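PipY (Synechococcus elongatus, PDB 5NLC) binds pyridoxal 5'-phosphate on a modified TIM barrel and is probably involved in keeping the cellular supply of this vitamin B6 cofactor in balance. Local coordinates at residues A126-D129 with P130-R134; L157-A161 with A162-A166. All blocks are in the same frame, centred on the assembly; numbering follows the deposited sequence.

Interaction 1 (A126-D129 with P130-R134); sequences AGWD and PADLR
Asp129 OD2 accepts from Asp132 N at 2.9 Å and so caps the first turn of helix 130-141, with Asp129 as N-cap and Pro130 as the first helical residue. The amide meets the carboxylate oxygen on its anti side, 20° out of the carboxylate plane. Asp129 CG lies anti to the backbone N (chi1 162°), which carries OD2 over the start of the helix. Leu133 N closes the first helical bond to Asp129 O at 2.9 Å. Asp132 answers through a water: the water accepts from Asp129 N and donates to Asp132 OD2 at 2.8 Å. One turn into the helix, Leu133 lays CD1 over the centre of the six-membered ring of Trp128, a CH-pi contact of 3.9 Å to the centroid, while Leu133 CB packs against Trp128 CE3 at 3.8 Å. Trp128 NE1 makes a weak bond to Val91 O. A carboxylate at the N-terminal end of a helix would be stabilised by the helix dipole, so Asp129 probably stays ionised; the buried Trp128-Leu133 pair packs on Leu115 of strand 112-116, while the charged cap lies on the exposed side.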
loop_
_atom_site.group_PDB
_atom_site.type_symbol
_atom_site.label_atom_id
_atom_site.label_comp_id
_atom_site.label_asym_id
_atom_site.label_seq_id
_atom_site.Cartn_x
_atom_site.Cartn_y
_atom_site.Cartn_z
ATOM N N ALA A 126 -13.106 1.590 4.669
ATOM C CA ALA A 126 -13.370 2.533 3.571
ATOM C C ALA A 126 -12.969 1.908 2.242
ATOM O O ALA A 126 -12.416 0.835 2.217
ATOM C CB ALA A 126 -12.529 3.785 3.795
ATOM N N GLY A 127 -13.206 2.620 1.135
ATOM C CA GLY A 127 -12.790 2.158 -0.193
ATOM C C GLY A 127 -13.684 2.685 -1.270
ATOM O O GLY A 127 -14.862 2.991 -1.022
ATOM N N TRP A 128 -13.152 2.754 -2.481
ATOM C CA TRP A 128 -13.903 3.272 -3.601
ATOM C C TRP A 128 -15.000 2.266 -3.920
ATOM O O TRP A 128 -14.756 1.059 -3.899
ATOM C CB TRP A 128 -13.069 3.390 -4.869
ATOM C CG TRP A 128 -12.046 4.455 -5.041
ATOM C CD1 TRP A 128 -10.741 4.456 -4.541
ATOM C CD2 TRP A 128 -12.154 5.611 -5.822
ATOM N NE1 TRP A 128 -10.080 5.560 -4.964
ATOM C CE2 TRP A 128 -10.903 6.275 -5.772
ATOM C CE3 TRP A 128 -13.159 6.135 -6.627
ATOM C CZ2 TRP A 128 -10.656 7.418 -6.464
ATOM C CZ3 TRP A 128 -12.889 7.264 -7.286
ATOM C CH2 TRP A 128 -11.666 7.904 -7.186
ATOM N N ASP A 129 -16.157 2.760 -4.302
ATOM C CA ASP A 129 -17.163 1.925 -4.949
ATOM C C ASP A 129 -16.646 1.664 -6.400
ATOM O O ASP A 129 -16.215 2.623 -7.061
ATOM C CB ASP A 129 -18.477 2.650 -4.957
ATOM C CG ASP A 129 -19.440 2.077 -5.953
ATOM O OD1 ASP A 129 -20.087 1.093 -5.608
ATOM O OD2 ASP A 129 -19.529 2.625 -7.087
ATOM N N PRO A 130 -16.586 0.403 -6.860
ATOM C CA PRO A 130 -16.040 0.138 -8.235
ATOM C C PRO A 130 -16.614 0.903 -9.395
ATOM O O PRO A 130 -15.853 1.263 -10.336
ATOM C CB PRO A 130 -16.242 -1.375 -8.464
ATOM C CG PRO A 130 -16.517 -1.918 -7.110
ATOM C CD PRO A 130 -17.052 -0.830 -6.229
ATOM N N ALA A 131 -17.920 1.141 -9.353
ATOM C CA ALA A 131 -18.600 1.964 -10.396
ATOM C C ALA A 131 -18.139 3.424 -10.408
ATOM O O ALA A 131 -17.859 4.049 -11.475
ATOM C CB ALA A 131 -20.117 1.898 -10.195
ATOM N N ASP A 132 -18.013 3.977 -9.195
ATOM C CA ASP A 132 -17.489 5.332 -9.040
ATOM C C ASP A 132 -16.043 5.395 -9.532
ATOM O O ASP A 132 -15.686 6.315 -10.249
ATOM C CB ASP A 132 -17.636 5.831 -7.573
ATOM C CG ASP A 132 -17.264 7.329 -7.374
ATOM O OD1 ASP A 132 -17.521 8.230 -8.263
ATOM O OD2 ASP A 132 -16.705 7.623 -6.258
ATOM N N LEU A 133 -15.216 4.423 -9.149
ATOM C CA LEU A 133 -13.826 4.408 -9.622
ATOM C C LEU A 133 -13.771 4.373 -11.160
ATOM O O LEU A 133 -13.081 5.149 -11.765
ATOM C CB LEU A 133 -13.022 3.225 -9.057
ATOM C CG LEU A 133 -11.553 3.111 -9.491
ATOM C CD1 LEU A 133 -10.747 4.415 -9.361
ATOM C CD2 LEU A 133 -10.922 1.944 -8.722
ATOM N N ARG A 134 -14.560 3.530 -11.788
ATOM C CA ARG A 134 -14.533 3.470 -13.258
ATOM C C ARG A 134 -14.992 4.803 -13.876
ATOM O O ARG A 134 -14.422 5.287 -14.837
ATOM C CB ARG A 134 -15.450 2.340 -13.750
ATOM C CG ARG A 134 -15.386 2.117 -15.256
ATOM C CD ARG A 134 -16.493 1.123 -15.679
ATOM N NE ARG A 134 -16.159 -0.260 -15.345
ATOM C CZ ARG A 134 -15.415 -1.072 -16.142
ATOM N NH1 ARG A 134 -14.889 -0.643 -17.304
ATOM N NH2 ARG A 134 -15.184 -2.340 -15.793
HETATM O O HOH W 1 -16.441 5.762 -4.213
#

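Interaction 2 (L157-A161 with A162-A166); sequences LGLTA and AETQA
A capping box opens helix 161-181: Thr160, the N-cap residue, and Glu163, three residues on, exchange side-chain-to-backbone hydrogen bonds. Thr160 OG1 accepts from Glu163 N at 3.0 Å, and in return Glu163 OE1 accepts from Thr160 N, also at 3.0 Å and nearly straight (168°). With chi1 at 73°, Thr160 OG1 sits between its own backbone N and carbonyl carbon, turned to the first-turn amide, while CG2 rests against Glu163 OE1 at 3.4 Å. Glu163 CG lies beside its backbone N, sending the extended chain back past the threonine; the carboxylate oxygen is met on its anti side, well out of the carboxylate plane. Thr160 O is gripped twice by Thr164, by its N at 2.9 Å and by its OG1 at 2.8 Å, and the two donors come from opposite faces of the carbonyl plane. The hydroxyl donor stands 36° out of that plane, and the bond gives the buried Thr164 hydroxyl an acceptor. Leu159 lies just before the cap and divides its branches: CD1 reaches Glu163 OE1 at 3.6 Å and CD2 reaches Thr164 OG1 at 3.6 Å. An alanine here would lose both branches and with them the touch on Leu120, and would probably leave one flank of the Glu163 chain and of the Thr164 hydroxyl uncovered. Thr164 also touches Asp197, and its side chain is about 9 Å from that of Arg210, a pyridoxal phosphate-binding residue. Reciprocal bonding between N-cap and third helical residue is the capping box, a typical start of an alpha-helix, here following a strand of the TIM-type barrel.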
loop_
_atom_site.group_PDB
_atom_site.type_symbol
_atom_site.label_atom_id
_atom_site.label_comp_id
_atom_site.label_asym_id
_atom_site.label_seq_id
_atom_site.Cartn_x
_atom_site.Cartn_y
_atom_site.Cartn_z
ATOM N N LEU A 157 -12.757 -8.359 7.691
ATOM C CA LEU A 157 -12.299 -9.277 8.750
ATOM C C LEU A 157 -13.287 -10.428 8.766
ATOM O O LEU A 157 -14.509 -10.221 8.545
ATOM C CB LEU A 157 -12.181 -8.591 10.120
ATOM C CG LEU A 157 -11.270 -7.344 10.169
ATOM C CD1 LEU A 157 -11.252 -6.713 11.578
ATOM C CD2 LEU A 157 -9.857 -7.643 9.672
ATOM N N GLY A 158 -12.765 -11.640 8.923
ATOM C CA GLY A 158 -13.608 -12.822 9.033
ATOM C C GLY A 158 -14.043 -13.442 7.708
ATOM O O GLY A 158 -14.706 -14.463 7.717
ATOM N N LEU A 159 -13.674 -12.852 6.575
ATOM C CA LEU A 159 -13.857 -13.497 5.270
ATOM C C LEU A 159 -13.217 -14.933 5.258
ATOM O O LEU A 159 -12.118 -15.151 5.786
ATOM C CB LEU A 159 -13.171 -12.625 4.200
ATOM C CG LEU A 159 -13.850 -12.586 2.859
ATOM C CD1 LEU A 159 -15.258 -12.031 2.979
ATOM C CD2 LEU A 159 -13.014 -11.848 1.841
ATOM N N THR A 160 -13.883 -15.900 4.653
ATOM C CA THR A 160 -13.282 -17.250 4.510
ATOM C C THR A 160 -12.061 -17.246 3.590
ATOM O O THR A 160 -11.864 -16.350 2.820
ATOM C CB THR A 160 -14.291 -18.287 4.012
ATOM O OG1 THR A 160 -14.592 -18.083 2.622
ATOM C CG2 THR A 160 -15.571 -18.221 4.880
ATOM N N ALA A 161 -11.212 -18.268 3.689
ATOM C CA ALA A 161 -10.085 -18.425 2.788
ATOM C C ALA A 161 -10.592 -18.467 1.340
ATOM O O ALA A 161 -10.046 -17.793 0.479
ATOM C CB ALA A 161 -9.240 -19.698 3.146
ATOM N N ALA A 162 -11.681 -19.204 1.088
ATOM C CA ALA A 162 -12.234 -19.284 -0.270
ATOM C C ALA A 162 -12.711 -17.940 -0.796
ATOM O O ALA A 162 -12.404 -17.558 -1.938
ATOM C CB ALA A 162 -13.334 -20.355 -0.337
ATOM N N GLU A 163 -13.407 -17.212 0.044
ATOM C CA GLU A 163 -13.955 -15.914 -0.309
ATOM C C GLU A 163 -12.779 -14.923 -0.524
ATOM O O GLU A 163 -12.851 -14.030 -1.390
ATOM C CB GLU A 163 -14.892 -15.411 0.774
ATOM C CG GLU A 163 -16.258 -16.031 0.802
ATOM C CD GLU A 163 -17.011 -15.807 2.120
ATOM O OE1 GLU A 163 -16.446 -15.405 3.188
ATOM O OE2 GLU A 163 -18.211 -16.141 2.124
ATOM N N THR A 164 -11.687 -15.082 0.238
ATOM C CA THR A 164 -10.510 -14.255 0.053
ATOM C C THR A 164 -9.799 -14.537 -1.263
ATOM O O THR A 164 -9.382 -13.614 -1.983
ATOM C CB THR A 164 -9.538 -14.415 1.236
ATOM O OG1 THR A 164 -10.257 -14.064 2.414
ATOM C CG2 THR A 164 -8.301 -13.567 1.023
ATOM N N GLN A 165 -9.605 -15.778 -1.569
ATOM C CA GLN A 165 -9.027 -16.147 -2.876
ATOM C C GLN A 165 -9.811 -15.514 -4.026
ATOM O O GLN A 165 -9.220 -14.910 -4.950
ATOM C CB GLN A 165 -9.066 -17.671 -3.046
ATOM C CG GLN A 165 -8.447 -18.054 -4.387
ATOM C CD GLN A 165 -8.560 -19.482 -4.641
ATOM O OE1 GLN A 165 -9.698 -19.979 -4.787
ATOM N NE2 GLN A 165 -7.401 -20.207 -4.697
ATOM N N ALA A 166 -11.110 -15.636 -3.958
ATOM C CA ALA A 166 -11.981 -15.125 -5.017
ATOM C C ALA A 166 -11.852 -13.597 -5.098
ATOM O O ALA A 166 -11.799 -13.002 -6.209
ATOM C CB ALA A 166 -13.420 -15.591 -4.829
#

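Overall arrangement
Following the chain from the N terminus, strand 112-116 leads into a loop whose last residues, 126-129, run directly into helix 130-141; interaction 1 sits at that junction. The chain then returns through strand 147-152, beside 112-116 in the parallel sheet, and a second loop brings it to interaction 2, at the start of helix 161-181. The two contacts are in series, neither nesting nor crossing, with centres about 20 Å apart and nearest atoms about 10 Å apart. Each marks a loop-to-helix step in successive beta-alpha units of the barrel. The helices themselves meet: Pro130 and Arg134 touch Phe174, and Leu133 touches Leu178, joining interaction 1 to the later part of helix 161-181.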